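Local coordinates for hypothetical protein TTHA1254 (Thermus thermophilus, PDB 2D4P), which is of unknown function but has the fold of the GNAT acetyltransferase superfamily and may therefore transfer acyl groups, at residues Leu11-Arg16 with Leu39-Glu44; Arg16-Arg21 with Val65-Gly70; Arg29-Thr34 with Leu51-Trp56; Glu45-Ala50 with Gly70-Ala75; Ala60-Val65 with Val92-Leu97. One frame throughout, in Å; residues are numbered along the deposited sequence.

Contact 1. Residues Leu11-Arg16 with Leu39-Glu44; sequences LDRLNR and LAEEGE
Arg-13 carries this contact, reaching from helix 11-16 toward strand 38-42 of the GNAT-like mixed sheet; the axis of its residues 39-42 runs at 85° to that of the helix. CB heads for the strand, with CG anti to the carbonyl carbon (chi1 -72°), and the chain stays extended as far as NE. It crosses the Leu-39 side chain at about a right angle, Arg-13 CD lying 4.1 Å from Leu-39 CD2. Arg-13 NE is 3.5 Å from Glu-41 OE2, a salt bridge of charges alone, since the oxygen stands well out of the guanidinium plane. The N-H of Arg-13 NE goes instead to a water in that plane, at 2.9 Å, which donates in turn to Glu-41 OE2 and weakly to Glu-44 O. At the guanidinium edge, NH2 meets Glu-44 CG. From the next residue, Leu-14 CD2 packs on Leu-39 CD1 at 3.7 Å. Glu-41 OE2 also pairs with Arg-4 of strand 2-4, so the carboxylate probably stays ionised, and the join is apolar at Leu-14, water-mediated at its charged end.

Contact 2. Residues Arg16-Arg21 with Val65-Gly70; sequences RLAGKR and VTRIEG
Ala-18 O is gripped by two firm hydrogen bonds, from Arg-67 NH2 at 2.9 Å and from Arg-21 N at 3.0 Å, so one oxygen closes a turn and ties it to a strand. The setting is the loop after helix 11-16, where a type II' beta turn from Ala-18 to Arg-21, with Gly-19 at positive phi, faces strand 61-70 of the GNAT-like sheet. Arg-67 extends fully from CG to NE, which brings its tip to the turn. Its guanidinium makes three firm hydrogen bonds and two weak ones, spread over three oxygens in its plane. The straighter bond to the turn is that of Arg-67 NH1, 2.7 Å to Arg-21 O at 161°, and NH2 adds a weak one to the same oxygen. Both carbonyls are met from above their planes. Along the strand, Arg-67 NE donates to the anti lone pair of Glu-69 OE2 at 2.8 Å.

Arg-21, bent at chi3 (43°), runs past Arg-67 in the opposite direction and lays its guanidinium flat on the other, centres 4.0 Å apart and planes at 22°. The like charges are probably eased by Glu-69, although its bridge to Arg-21 NH1 is long and lacks a directed N-H. Glu-69 bends at chi2, and Glu-69 CB lies 3.8 Å from Leu-17 O.

Contact 3. Residues Arg29-Thr34 with Leu51-Trp56; sequences RFFART and LAQAVW
Phe-31 points from helix 25-34 toward strand 45-56, with CG anti to the carbonyl carbon, and its ring is sandwiched. Leu-51 CB sits over one face, 3.6 Å from the centroid of the Phe-31 ring and only 6° off the ring normal, a CH-pi contact; Phe-30 CD1 lies over the centre of the opposite face. Leu-51 CD1 continues the cover along CD2 and CE2 of the Phe-31 ring.

Polar groups meet both rings from the strand. Ala-52 O lies at the edge of the Phe-31 ring, 3.6 Å from Phe-31 CD1. The terminal amide of Gln-53 is turned 90° to the Phe-31 ring, with NE2 3.8 Å from Phe-31 CE1. Gln-53 OE1 meets the edge of the other ring, 3.5 Å from Phe-30 CZ. The amide is oriented by a hydrogen bond from NE2 to Thr-66 OG1 on the neighbouring strand 61-70. This is a helix laid across a face of the GNAT-like mixed sheet, with segment axes 7.7 Å apart and at 59°.

Thr-34 OG1 occupies the crowded position between backbone N and carbonyl carbon, which places it 3.0 Å from Ala-52 O and 2.8 Å from Phe-31 O, with Ser-37 OG a further partner. The same rotation sends Thr-34 CG2 alongside the strand, 3.8 Å from Gln-53 CB.

Contact 4. Residues Glu45-Ala50 with Gly70-Ala75; sequences EPMGFA and GRSVEA
Glu-45 OE2 is gripped by two nitrogens of Arg-71, end-on: NH2 at 2.8 Å and NH1 at 3.0 Å. Both N-H groups converge on that single oxygen from a guanidinium turned 82° to the carboxylate; NH1 uses the anti lone pair, whereas NH2 meets OE2 from above the carboxylate plane. An alanine in place of Glu-45 would probably cost this two-nitrogen salt bridge and leave the end of Arg-71 less firmly placed. Over one face of the same guanidinium lies Met-47 SD, offset toward the rim. The bend at chi2 of Met-47 brings SD there, and the bend at chi3 (-74°) folds Met-47 CE back to 3.7 Å from Arg-71 CB.

The next shell fixes the backbone of Arg-71. Arg-71 N donates to Met-47 O at 2.9 Å, nearly along the C=O axis, and the same oxygen takes a CA-H...O contact from Gly-70. There Gly-48 and Gly-70 form an antiparallel non-hydrogen-bonded pair, with CA atoms 3.9 Å apart, a closeness that a side chain on Gly-48 would crowd. Ala-75 CB also lies against Met-47 O, at 3.5 Å.

Outermost, Ser-72 OG accepts from Ala-75 N at 3.0 Å and N-caps helix 73-89. Met-47 and Gly-48 both face Ala-40 of neighbouring strand 38-42, a classic beta bulge in a strand of the GNAT-like sheet beside the turn from strand 61-70 into its following helix.

Contact 5. Residues Ala60-Val65 with Val92-Leu97; sequences ATTVLV and VYEVAL
Strands 61-70 and 94-97 run parallel, their segment axes 4.7 Å apart and 30° askew, and hydrogen bonds alternate between them: Val-63 N to Glu-94 O, Ala-96 N to Val-63 O and Val-65 N to Ala-96 O, each 2.9 Å. The last is the straightest, at 172°. One residue before Glu-94, Tyr-93 N donates to Thr-61 O.

Val-63, Val-65, Val-95 and Leu-97 share one face. Val-63 CG2, anti to the carbonyl carbon, fits against both methyls of Val-92, 3.7 Å from each, and Val-65 CB meets Leu-97 CD1 at 3.9 Å. The parallel pairing completes a beta-alpha-beta unit of the GNAT-like fold, strand 61-70 to helix 73-89 to strand 94-97. Its helix packs on this face through Val-83 and Ala-87.

The other face holds Thr-62, Leu-64, Glu-94 and Ala-96. The side chains of Thr-62 and Glu-94 run alongside each other in the same direction; Thr-62 OG1 touches Glu-94 CG at 3.4 Å, and a water joins it to Glu-94 OE2. A valine in place of Thr-62 would probably break this water link and leave the Glu-94 carboxylate less well placed. Thr-62 CG2, anti to the backbone N, turns toward Ala-96 CB. Leu-64 has its CG anti to the backbone N as well, and from there CD1 reaches over the neighbouring strand to within 3.3 Å of Ala-96 O.

Overall arrangement
All five contacts involve one mixed sheet. Contact 1 is largely buried, contacts 3 and 4 partly so, and contacts 2 and 5 lie nearer the surface. Strand 45-56 serves contacts 3 and 4 on opposite sides of the chain's centre, while strand 61-70 runs through three contacts: contact 2 shares Gly-70 with contact 4 and Val-65 with contact 5. Contacts 1 and 4 meet through neighbouring strands, their centres about 8 Å apart. Chemistry follows place: arginine-carboxylate pairs recur in contacts 1, 2 and 4, contact 3 relies on aromatic packing, and contact 5 on parallel-strand bonding with aliphatic packing on its helix-covered face.

Contact 1. Residues Leu11-Arg16 with Leu39-Glu44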
# COMPACT_ATOMS: atom_id res chain seq x y z
N LEU A 11 -12.73 9.66 0.36
CA LEU A 11 -13.16 8.60 1.25
C LEU A 11 -14.07 7.53 0.55
O LEU A 11 -13.79 6.33 0.62
CB LEU A 11 -13.80 9.20 2.51
CG LEU A 11 -14.24 8.22 3.59
CD1 LEU A 11 -13.07 7.43 4.12
CD2 LEU A 11 -14.95 8.99 4.69
N ASP A 12 -15.10 7.97 -0.16
CA ASP A 12 -15.97 7.05 -0.92
C ASP A 12 -15.26 6.21 -1.98
O ASP A 12 -15.55 5.03 -2.12
CB ASP A 12 -17.11 7.83 -1.57
CG ASP A 12 -18.10 8.34 -0.56
OD1 ASP A 12 -18.03 7.88 0.59
OD2 ASP A 12 -19.01 9.17 -0.83
N ARG A 13 -14.36 6.84 -2.73
CA ARG A 13 -13.55 6.16 -3.73
C ARG A 13 -12.72 5.06 -3.09
O ARG A 13 -12.65 3.95 -3.63
CB ARG A 13 -12.59 7.14 -4.40
CG ARG A 13 -13.20 8.12 -5.35
CD ARG A 13 -12.13 9.00 -5.96
NE ARG A 13 -12.60 9.88 -7.02
CZ ARG A 13 -13.10 11.09 -6.82
NH1 ARG A 13 -13.24 11.57 -5.59
NH2 ARG A 13 -13.48 11.81 -7.87
N LEU A 14 -12.07 5.36 -1.96
CA LEU A 14 -11.29 4.34 -1.26
C LEU A 14 -12.19 3.17 -0.86
O LEU A 14 -11.84 2.03 -1.06
CB LEU A 14 -10.60 4.90 -0.03
CG LEU A 14 -9.46 5.89 -0.28
CD1 LEU A 14 -8.79 6.22 1.08
CD2 LEU A 14 -8.45 5.32 -1.20
N ASN A 15 -13.35 3.49 -0.32
CA ASN A 15 -14.23 2.46 0.21
C ASN A 15 -14.88 1.66 -0.90
O ASN A 15 -15.22 0.50 -0.72
CB ASN A 15 -15.21 3.09 1.18
CG ASN A 15 -14.59 3.28 2.54
OD1 ASN A 15 -14.32 2.31 3.23
ND2 ASN A 15 -14.31 4.53 2.92
N ARG A 16 -15.01 2.26 -2.08
CA ARG A 16 -15.45 1.49 -3.24
C ARG A 16 -14.46 0.37 -3.58
O ARG A 16 -14.84 -0.65 -4.16
CB ARG A 16 -15.65 2.39 -4.47
CG ARG A 16 -17.05 2.97 -4.58
CD ARG A 16 -17.16 4.04 -5.66
NE ARG A 16 -17.04 3.43 -6.99
CZ ARG A 16 -16.83 4.10 -8.12
NH1 ARG A 16 -16.69 5.43 -8.12
NH2 ARG A 16 -16.75 3.42 -9.27
N LEU A 39 -3.66 6.67 -4.21
CA LEU A 39 -4.85 6.20 -4.90
C LEU A 39 -4.52 6.05 -6.38
O LEU A 39 -3.81 6.90 -6.95
CB LEU A 39 -5.97 7.24 -4.73
CG LEU A 39 -7.33 7.04 -5.43
CD1 LEU A 39 -8.09 5.86 -4.82
CD2 LEU A 39 -8.15 8.31 -5.33
N ALA A 40 -5.00 4.95 -6.97
CA ALA A 40 -4.94 4.70 -8.40
C ALA A 40 -6.33 4.95 -9.00
O ALA A 40 -7.33 4.55 -8.42
CB ALA A 40 -4.56 3.27 -8.67
N GLU A 41 -6.36 5.59 -10.16
CA GLU A 41 -7.61 5.96 -10.85
C GLU A 41 -7.43 5.77 -12.33
O GLU A 41 -6.41 6.15 -12.84
CB GLU A 41 -7.81 7.46 -10.72
CG GLU A 41 -8.44 7.91 -9.46
CD GLU A 41 -8.60 9.41 -9.43
OE1 GLU A 41 -7.87 10.22 -10.10
OE2 GLU A 41 -9.48 9.79 -8.68
N GLU A 42 -8.45 5.26 -13.02
CA GLU A 42 -8.51 5.23 -14.50
C GLU A 42 -9.63 6.15 -14.90
O GLU A 42 -10.82 5.81 -14.74
CB GLU A 42 -8.80 3.81 -15.01
CG GLU A 42 -8.71 3.65 -16.52
CD GLU A 42 -7.27 3.60 -16.99
OE1 GLU A 42 -6.67 2.50 -17.00
OE2 GLU A 42 -6.76 4.67 -17.34
N GLY A 43 -9.28 7.33 -15.38
CA GLY A 43 -10.23 8.40 -15.50
C GLY A 43 -10.58 8.75 -14.08
O GLY A 43 -9.69 9.08 -13.29
N GLU A 44 -11.86 8.65 -13.73
CA GLU A 44 -12.28 8.84 -12.34
C GLU A 44 -12.93 7.57 -11.77
O GLU A 44 -13.57 7.62 -10.73
CB GLU A 44 -13.17 10.10 -12.19
CG GLU A 44 -12.42 11.31 -11.59
CD GLU A 44 -13.00 12.67 -12.01
OE1 GLU A 44 -12.61 13.72 -11.41
OE2 GLU A 44 -13.83 12.70 -12.95
O HOH W 1 -11.58 8.09 -9.07

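Contact 2. Residues Arg16-Arg21 with Val65-Gly70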
# COMPACT_ATOMS: atom_id res chain seq x y z
N ARG A 16 -15.01 2.26 -2.08
CA ARG A 16 -15.45 1.49 -3.24
C ARG A 16 -14.46 0.37 -3.58
O ARG A 16 -14.84 -0.65 -4.16
CB ARG A 16 -15.65 2.39 -4.47
CG ARG A 16 -17.05 2.97 -4.58
CD ARG A 16 -17.16 4.04 -5.66
NE ARG A 16 -17.04 3.43 -6.99
CZ ARG A 16 -16.83 4.10 -8.12
NH1 ARG A 16 -16.69 5.43 -8.12
NH2 ARG A 16 -16.75 3.42 -9.27
N LEU A 17 -13.19 0.56 -3.21
CA LEU A 17 -12.12 -0.43 -3.40
C LEU A 17 -11.84 -1.31 -2.19
O LEU A 17 -11.04 -2.23 -2.28
CB LEU A 17 -10.81 0.28 -3.76
CG LEU A 17 -10.84 1.07 -5.06
CD1 LEU A 17 -9.78 2.17 -5.01
CD2 LEU A 17 -10.69 0.15 -6.27
N ALA A 18 -12.47 -1.01 -1.06
CA ALA A 18 -12.08 -1.59 0.23
C ALA A 18 -12.84 -2.89 0.62
O ALA A 18 -12.57 -3.47 1.67
CB ALA A 18 -12.26 -0.56 1.33
N GLY A 19 -13.77 -3.32 -0.23
CA GLY A 19 -14.48 -4.56 -0.03
C GLY A 19 -15.19 -4.58 1.33
O GLY A 19 -15.93 -3.64 1.67
N LYS A 20 -14.95 -5.63 2.10
CA LYS A 20 -15.62 -5.82 3.38
C LYS A 20 -14.81 -5.29 4.55
O LYS A 20 -15.11 -5.60 5.70
CB LYS A 20 -15.94 -7.30 3.58
CG LYS A 20 -16.94 -7.83 2.57
CD LYS A 20 -17.13 -9.32 2.70
CE LYS A 20 -18.02 -9.83 1.62
NZ LYS A 20 -18.35 -11.28 1.78
N ARG A 21 -13.76 -4.54 4.26
CA ARG A 21 -12.90 -3.95 5.29
C ARG A 21 -12.75 -2.46 5.02
O ARG A 21 -11.82 -2.00 4.33
CB ARG A 21 -11.54 -4.65 5.34
CG ARG A 21 -11.61 -6.09 5.78
CD ARG A 21 -10.34 -6.88 5.49
NE ARG A 21 -9.13 -6.12 5.82
CZ ARG A 21 -8.01 -6.07 5.07
NH1 ARG A 21 -7.92 -6.75 3.92
NH2 ARG A 21 -6.98 -5.34 5.50
N VAL A 65 3.93 -1.29 3.76
CA VAL A 65 2.63 -1.19 3.09
C VAL A 65 1.66 -2.04 3.91
O VAL A 65 1.65 -3.27 3.83
CB VAL A 65 2.68 -1.68 1.63
CG1 VAL A 65 1.33 -1.46 0.98
CG2 VAL A 65 3.78 -0.99 0.82
N THR A 66 0.86 -1.36 4.69
CA THR A 66 -0.10 -1.90 5.58
C THR A 66 -1.23 -2.56 4.84
O THR A 66 -1.77 -3.60 5.25
CB THR A 66 -0.61 -0.69 6.48
OG1 THR A 66 0.56 -0.10 7.10
CG2 THR A 66 -1.43 -1.18 7.54
N ARG A 67 -1.62 -1.94 3.72
CA ARG A 67 -2.68 -2.44 2.90
C ARG A 67 -2.53 -2.01 1.46
O ARG A 67 -2.24 -0.84 1.20
CB ARG A 67 -4.03 -1.92 3.41
CG ARG A 67 -5.18 -2.57 2.71
CD ARG A 67 -6.48 -2.35 3.39
NE ARG A 67 -7.56 -3.03 2.69
CZ ARG A 67 -8.83 -2.82 2.98
NH1 ARG A 67 -9.14 -1.95 3.93
NH2 ARG A 67 -9.78 -3.45 2.28
N ILE A 68 -2.81 -2.92 0.55
CA ILE A 68 -2.87 -2.56 -0.87
C ILE A 68 -4.06 -3.29 -1.48
O ILE A 68 -4.31 -4.47 -1.20
CB ILE A 68 -1.53 -2.83 -1.59
CG1 ILE A 68 -1.58 -2.23 -3.01
CG2 ILE A 68 -1.18 -4.32 -1.66
CD1 ILE A 68 -0.23 -2.32 -3.77
N GLU A 69 -4.82 -2.56 -2.28
CA GLU A 69 -5.95 -3.07 -3.00
C GLU A 69 -5.84 -2.60 -4.43
O GLU A 69 -5.38 -1.48 -4.69
CB GLU A 69 -7.27 -2.60 -2.38
CG GLU A 69 -7.46 -2.97 -0.91
CD GLU A 69 -7.53 -4.47 -0.63
OE1 GLU A 69 -7.74 -5.27 -1.55
OE2 GLU A 69 -7.39 -4.84 0.55
N GLY A 70 -6.27 -3.44 -5.36
CA GLY A 70 -6.23 -3.07 -6.77
C GLY A 70 -7.00 -4.00 -7.69
O GLY A 70 -7.04 -5.21 -7.48
O HOH W 2 -11.11 -4.80 -1.36

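Contact 3. Residues Arg29-Thr34 with Leu51-Trp56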
# COMPACT_ATOMS: atom_id res chain seq x y z
N ARG A 29 -7.08 9.99 6.99
CA ARG A 29 -6.33 11.17 7.41
C ARG A 29 -4.89 10.85 7.81
O ARG A 29 -3.95 11.55 7.42
CB ARG A 29 -7.05 11.87 8.57
CG ARG A 29 -8.22 12.72 8.13
CD ARG A 29 -9.07 13.21 9.30
NE ARG A 29 -10.16 14.05 8.84
CZ ARG A 29 -11.08 14.60 9.64
NH1 ARG A 29 -11.08 14.36 10.94
NH2 ARG A 29 -12.03 15.37 9.12
N PHE A 30 -4.73 9.79 8.58
CA PHE A 30 -3.42 9.33 9.00
C PHE A 30 -2.55 8.93 7.81
O PHE A 30 -1.40 9.35 7.68
CB PHE A 30 -3.58 8.15 9.93
CG PHE A 30 -2.29 7.51 10.31
CD1 PHE A 30 -1.82 6.38 9.64
CD2 PHE A 30 -1.54 8.03 11.35
CE1 PHE A 30 -0.62 5.78 10.01
CE2 PHE A 30 -0.33 7.41 11.73
CZ PHE A 30 0.12 6.30 11.04
N PHE A 31 -3.10 8.10 6.93
CA PHE A 31 -2.33 7.66 5.76
C PHE A 31 -2.07 8.78 4.75
O PHE A 31 -1.04 8.80 4.10
CB PHE A 31 -2.94 6.39 5.13
CG PHE A 31 -2.68 5.15 5.97
CD1 PHE A 31 -1.38 4.62 6.09
CD2 PHE A 31 -3.71 4.52 6.66
CE1 PHE A 31 -1.15 3.52 6.86
CE2 PHE A 31 -3.46 3.40 7.46
CZ PHE A 31 -2.18 2.91 7.57
N ALA A 32 -2.99 9.75 4.64
CA ALA A 32 -2.74 10.92 3.80
C ALA A 32 -1.52 11.70 4.31
O ALA A 32 -0.81 12.28 3.50
CB ALA A 32 -3.96 11.85 3.75
N ARG A 33 -1.29 11.70 5.61
CA ARG A 33 -0.21 12.49 6.22
C ARG A 33 1.16 11.79 6.04
O ARG A 33 2.18 12.45 6.19
CB ARG A 33 -0.44 12.72 7.73
CG ARG A 33 -1.36 13.88 8.13
CD ARG A 33 -1.44 14.08 9.65
NE ARG A 33 -2.56 13.33 10.27
CZ ARG A 33 -2.46 12.31 11.15
NH1 ARG A 33 -1.27 11.83 11.55
NH2 ARG A 33 -3.58 11.75 11.62
N THR A 34 1.20 10.50 5.72
CA THR A 34 2.50 9.77 5.70
C THR A 34 3.40 10.23 4.59
O THR A 34 4.63 10.17 4.71
CB THR A 34 2.34 8.25 5.54
OG1 THR A 34 1.63 7.97 4.32
CG2 THR A 34 1.53 7.62 6.67
N LEU A 51 -2.02 1.89 1.43
CA LEU A 51 -1.82 2.54 2.72
C LEU A 51 -0.47 2.10 3.21
O LEU A 51 -0.25 0.93 3.42
CB LEU A 51 -2.88 2.10 3.72
CG LEU A 51 -4.31 2.27 3.23
CD1 LEU A 51 -5.23 1.91 4.38
CD2 LEU A 51 -4.61 3.66 2.68
N ALA A 52 0.44 3.05 3.32
CA ALA A 52 1.83 2.78 3.69
C ALA A 52 2.36 3.85 4.63
O ALA A 52 1.88 4.98 4.66
CB ALA A 52 2.71 2.66 2.46
N GLN A 53 3.38 3.48 5.41
CA GLN A 53 3.91 4.37 6.45
C GLN A 53 5.33 4.02 6.80
O GLN A 53 5.77 2.86 6.64
CB GLN A 53 3.04 4.31 7.73
CG GLN A 53 3.10 2.95 8.43
CD GLN A 53 2.13 2.89 9.61
OE1 GLN A 53 2.30 3.64 10.58
NE2 GLN A 53 1.10 2.07 9.50
N ALA A 54 6.05 5.03 7.29
CA ALA A 54 7.41 4.86 7.75
C ALA A 54 7.49 4.34 9.15
O ALA A 54 6.77 4.84 10.05
CB ALA A 54 8.19 6.16 7.63
N VAL A 55 8.34 3.34 9.33
CA VAL A 55 8.61 2.73 10.62
C VAL A 55 10.12 2.77 10.87
O VAL A 55 10.88 2.19 10.10
CB VAL A 55 8.16 1.28 10.66
CG1 VAL A 55 8.48 0.63 12.04
CG2 VAL A 55 6.65 1.17 10.34
N TRP A 56 10.53 3.50 11.90
CA TRP A 56 11.96 3.65 12.25
C TRP A 56 12.46 2.32 12.84
O TRP A 56 11.80 1.69 13.70
CB TRP A 56 12.17 4.79 13.22
CG TRP A 56 13.60 5.23 13.36
CD1 TRP A 56 14.47 5.59 12.35
CD2 TRP A 56 14.31 5.39 14.58
NE1 TRP A 56 15.68 5.96 12.88
CE2 TRP A 56 15.62 5.84 14.25
CE3 TRP A 56 14.00 5.16 15.92
CZ2 TRP A 56 16.59 6.10 15.21
CZ3 TRP A 56 14.99 5.43 16.90
CH2 TRP A 56 16.26 5.89 16.54

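Contact 4. Residues Glu45-Ala50 with Gly70-Ala75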
# COMPACT_ATOMS: atom_id res chain seq x y z
N GLU A 45 -12.74 6.45 -12.45
CA GLU A 45 -13.00 5.14 -11.88
C GLU A 45 -11.86 4.87 -10.89
O GLU A 45 -10.70 4.90 -11.28
CB GLU A 45 -13.00 4.09 -13.00
CG GLU A 45 -13.42 2.69 -12.60
CD GLU A 45 -14.90 2.58 -12.28
OE1 GLU A 45 -15.67 3.52 -12.61
OE2 GLU A 45 -15.31 1.56 -11.70
N PRO A 46 -12.16 4.67 -9.61
CA PRO A 46 -11.11 4.25 -8.68
C PRO A 46 -10.60 2.86 -9.07
O PRO A 46 -11.38 2.00 -9.45
CB PRO A 46 -11.80 4.22 -7.31
CG PRO A 46 -13.10 4.88 -7.49
CD PRO A 46 -13.46 4.87 -8.93
N MET A 47 -9.30 2.64 -8.97
CA MET A 47 -8.73 1.37 -9.40
C MET A 47 -7.86 0.69 -8.35
O MET A 47 -7.52 -0.48 -8.50
CB MET A 47 -7.92 1.56 -10.69
CG MET A 47 -8.79 1.79 -11.95
SD MET A 47 -9.85 0.39 -12.32
CE MET A 47 -8.66 -0.79 -12.97
N GLY A 48 -7.49 1.41 -7.29
CA GLY A 48 -6.73 0.80 -6.22
C GLY A 48 -6.26 1.82 -5.22
O GLY A 48 -6.37 3.04 -5.45
N PHE A 49 -5.70 1.34 -4.13
CA PHE A 49 -5.04 2.23 -3.18
C PHE A 49 -3.99 1.48 -2.40
O PHE A 49 -4.03 0.26 -2.29
CB PHE A 49 -6.07 2.90 -2.24
CG PHE A 49 -6.75 1.95 -1.26
CD1 PHE A 49 -6.15 1.59 -0.07
CD2 PHE A 49 -8.03 1.49 -1.52
CE1 PHE A 49 -6.78 0.73 0.80
CE2 PHE A 49 -8.67 0.63 -0.65
CZ PHE A 49 -8.05 0.27 0.52
N ALA A 50 -3.03 2.23 -1.86
CA ALA A 50 -2.00 1.67 -0.99
C ALA A 50 -1.91 2.53 0.26
O ALA A 50 -1.79 3.75 0.16
CB ALA A 50 -0.65 1.63 -1.69
N GLY A 70 -6.27 -3.44 -5.36
CA GLY A 70 -6.23 -3.07 -6.77
C GLY A 70 -7.00 -4.00 -7.69
O GLY A 70 -7.04 -5.21 -7.48
N ARG A 71 -7.58 -3.41 -8.73
CA ARG A 71 -8.47 -4.10 -9.64
C ARG A 71 -7.75 -4.77 -10.81
O ARG A 71 -8.38 -5.51 -11.61
CB ARG A 71 -9.48 -3.12 -10.17
CG ARG A 71 -10.56 -2.80 -9.17
CD ARG A 71 -11.90 -2.55 -9.83
NE ARG A 71 -12.48 -1.30 -9.37
CZ ARG A 71 -13.43 -0.63 -10.00
NH1 ARG A 71 -13.96 -1.10 -11.14
NH2 ARG A 71 -13.86 0.52 -9.48
N SER A 72 -6.45 -4.52 -10.92
CA SER A 72 -5.64 -5.09 -11.97
C SER A 72 -4.18 -5.13 -11.56
O SER A 72 -3.76 -4.39 -10.68
CB SER A 72 -5.79 -4.26 -13.24
OG SER A 72 -5.21 -2.97 -13.09
N VAL A 73 -3.41 -5.97 -12.22
CA VAL A 73 -1.95 -5.94 -12.06
C VAL A 73 -1.39 -4.53 -12.33
O VAL A 73 -0.56 -4.03 -11.56
CB VAL A 73 -1.26 -6.98 -12.94
CG1 VAL A 73 0.26 -6.75 -12.97
CG2 VAL A 73 -1.59 -8.39 -12.45
N GLU A 74 -1.89 -3.88 -13.38
CA GLU A 74 -1.46 -2.54 -13.71
C GLU A 74 -1.65 -1.57 -12.52
O GLU A 74 -0.75 -0.82 -12.18
CB GLU A 74 -2.15 -2.02 -14.98
CG GLU A 74 -1.70 -0.63 -15.37
CD GLU A 74 -2.47 -0.02 -16.53
OE1 GLU A 74 -3.38 -0.68 -17.07
OE2 GLU A 74 -2.17 1.16 -16.87
N ALA A 75 -2.82 -1.59 -11.89
CA ALA A 75 -3.08 -0.72 -10.74
C ALA A 75 -2.11 -1.05 -9.59
O ALA A 75 -1.50 -0.17 -8.96
CB ALA A 75 -4.51 -0.84 -10.31

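Contact 5. Residues Ala60-Val65 with Val92-Leu97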
# COMPACT_ATOMS: atom_id res chain seq x y z
N ALA A 60 18.05 3.02 10.36
CA ALA A 60 17.37 3.08 9.08
C ALA A 60 15.86 3.11 9.30
O ALA A 60 15.37 2.89 10.43
CB ALA A 60 17.75 1.88 8.27
N THR A 61 15.14 3.40 8.23
CA THR A 61 13.69 3.39 8.20
C THR A 61 13.20 2.40 7.16
O THR A 61 13.84 2.19 6.12
CB THR A 61 13.20 4.80 7.90
OG1 THR A 61 13.61 5.66 8.97
CG2 THR A 61 11.67 4.92 7.79
N THR A 62 12.09 1.73 7.45
CA THR A 62 11.38 0.92 6.49
C THR A 62 10.03 1.54 6.21
O THR A 62 9.39 2.07 7.14
CB THR A 62 11.14 -0.50 7.09
OG1 THR A 62 12.40 -1.17 7.27
CG2 THR A 62 10.35 -1.35 6.13
N VAL A 63 9.58 1.50 4.95
CA VAL A 63 8.21 1.82 4.64
C VAL A 63 7.43 0.51 4.56
O VAL A 63 7.75 -0.35 3.75
CB VAL A 63 8.09 2.67 3.35
CG1 VAL A 63 6.64 2.61 2.82
CG2 VAL A 63 8.48 4.11 3.67
N LEU A 64 6.45 0.34 5.45
CA LEU A 64 5.58 -0.80 5.43
C LEU A 64 4.27 -0.47 4.74
O LEU A 64 3.59 0.51 5.08
CB LEU A 64 5.29 -1.24 6.86
CG LEU A 64 4.53 -2.54 7.05
CD1 LEU A 64 5.23 -3.77 6.42
CD2 LEU A 64 4.32 -2.74 8.57
N VAL A 65 3.93 -1.29 3.76
CA VAL A 65 2.63 -1.19 3.09
C VAL A 65 1.66 -2.04 3.91
O VAL A 65 1.65 -3.27 3.83
CB VAL A 65 2.68 -1.68 1.63
CG1 VAL A 65 1.33 -1.46 0.98
CG2 VAL A 65 3.78 -0.99 0.82
N VAL A 92 14.52 6.23 2.54
CA VAL A 92 14.08 5.01 3.26
C VAL A 92 14.89 3.81 2.68
O VAL A 92 15.08 3.72 1.48
CB VAL A 92 12.58 4.85 3.05
CG1 VAL A 92 12.11 3.41 3.28
CG2 VAL A 92 11.80 5.83 3.95
N TYR A 93 15.33 2.92 3.57
CA TYR A 93 16.19 1.79 3.21
C TYR A 93 15.48 0.66 2.48
O TYR A 93 16.06 0.08 1.56
CB TYR A 93 16.84 1.25 4.48
CG TYR A 93 17.82 0.13 4.21
CD1 TYR A 93 19.12 0.40 3.80
CD2 TYR A 93 17.42 -1.20 4.34
CE1 TYR A 93 20.01 -0.63 3.54
CE2 TYR A 93 18.31 -2.24 4.10
CZ TYR A 93 19.60 -1.95 3.68
OH TYR A 93 20.51 -2.99 3.43
N GLU A 94 14.26 0.33 2.89
CA GLU A 94 13.51 -0.74 2.24
C GLU A 94 12.03 -0.54 2.36
O GLU A 94 11.56 0.22 3.19
CB GLU A 94 13.88 -2.09 2.80
CG GLU A 94 13.55 -2.32 4.26
CD GLU A 94 13.94 -3.74 4.70
OE1 GLU A 94 15.06 -4.15 4.40
OE2 GLU A 94 13.08 -4.45 5.28
N VAL A 95 11.30 -1.25 1.50
CA VAL A 95 9.86 -1.26 1.52
C VAL A 95 9.44 -2.72 1.72
O VAL A 95 9.98 -3.64 1.09
CB VAL A 95 9.28 -0.74 0.19
CG1 VAL A 95 7.78 -0.80 0.18
CG2 VAL A 95 9.80 0.72 -0.14
N ALA A 96 8.49 -2.93 2.60
CA ALA A 96 8.02 -4.27 2.96
C ALA A 96 6.51 -4.35 2.96
O ALA A 96 5.82 -3.34 3.17
CB ALA A 96 8.57 -4.67 4.35
N LEU A 97 6.00 -5.57 2.75
CA LEU A 97 4.57 -5.81 2.67
C LEU A 97 4.34 -7.24 3.18
O LEU A 97 5.14 -8.13 2.91
CB LEU A 97 4.15 -5.70 1.20
CG LEU A 97 2.70 -5.78 0.76
CD1 LEU A 97 2.48 -4.95 -0.47
CD2 LEU A 97 2.32 -7.22 0.49
O HOH W 3 11.97 -3.63 8.06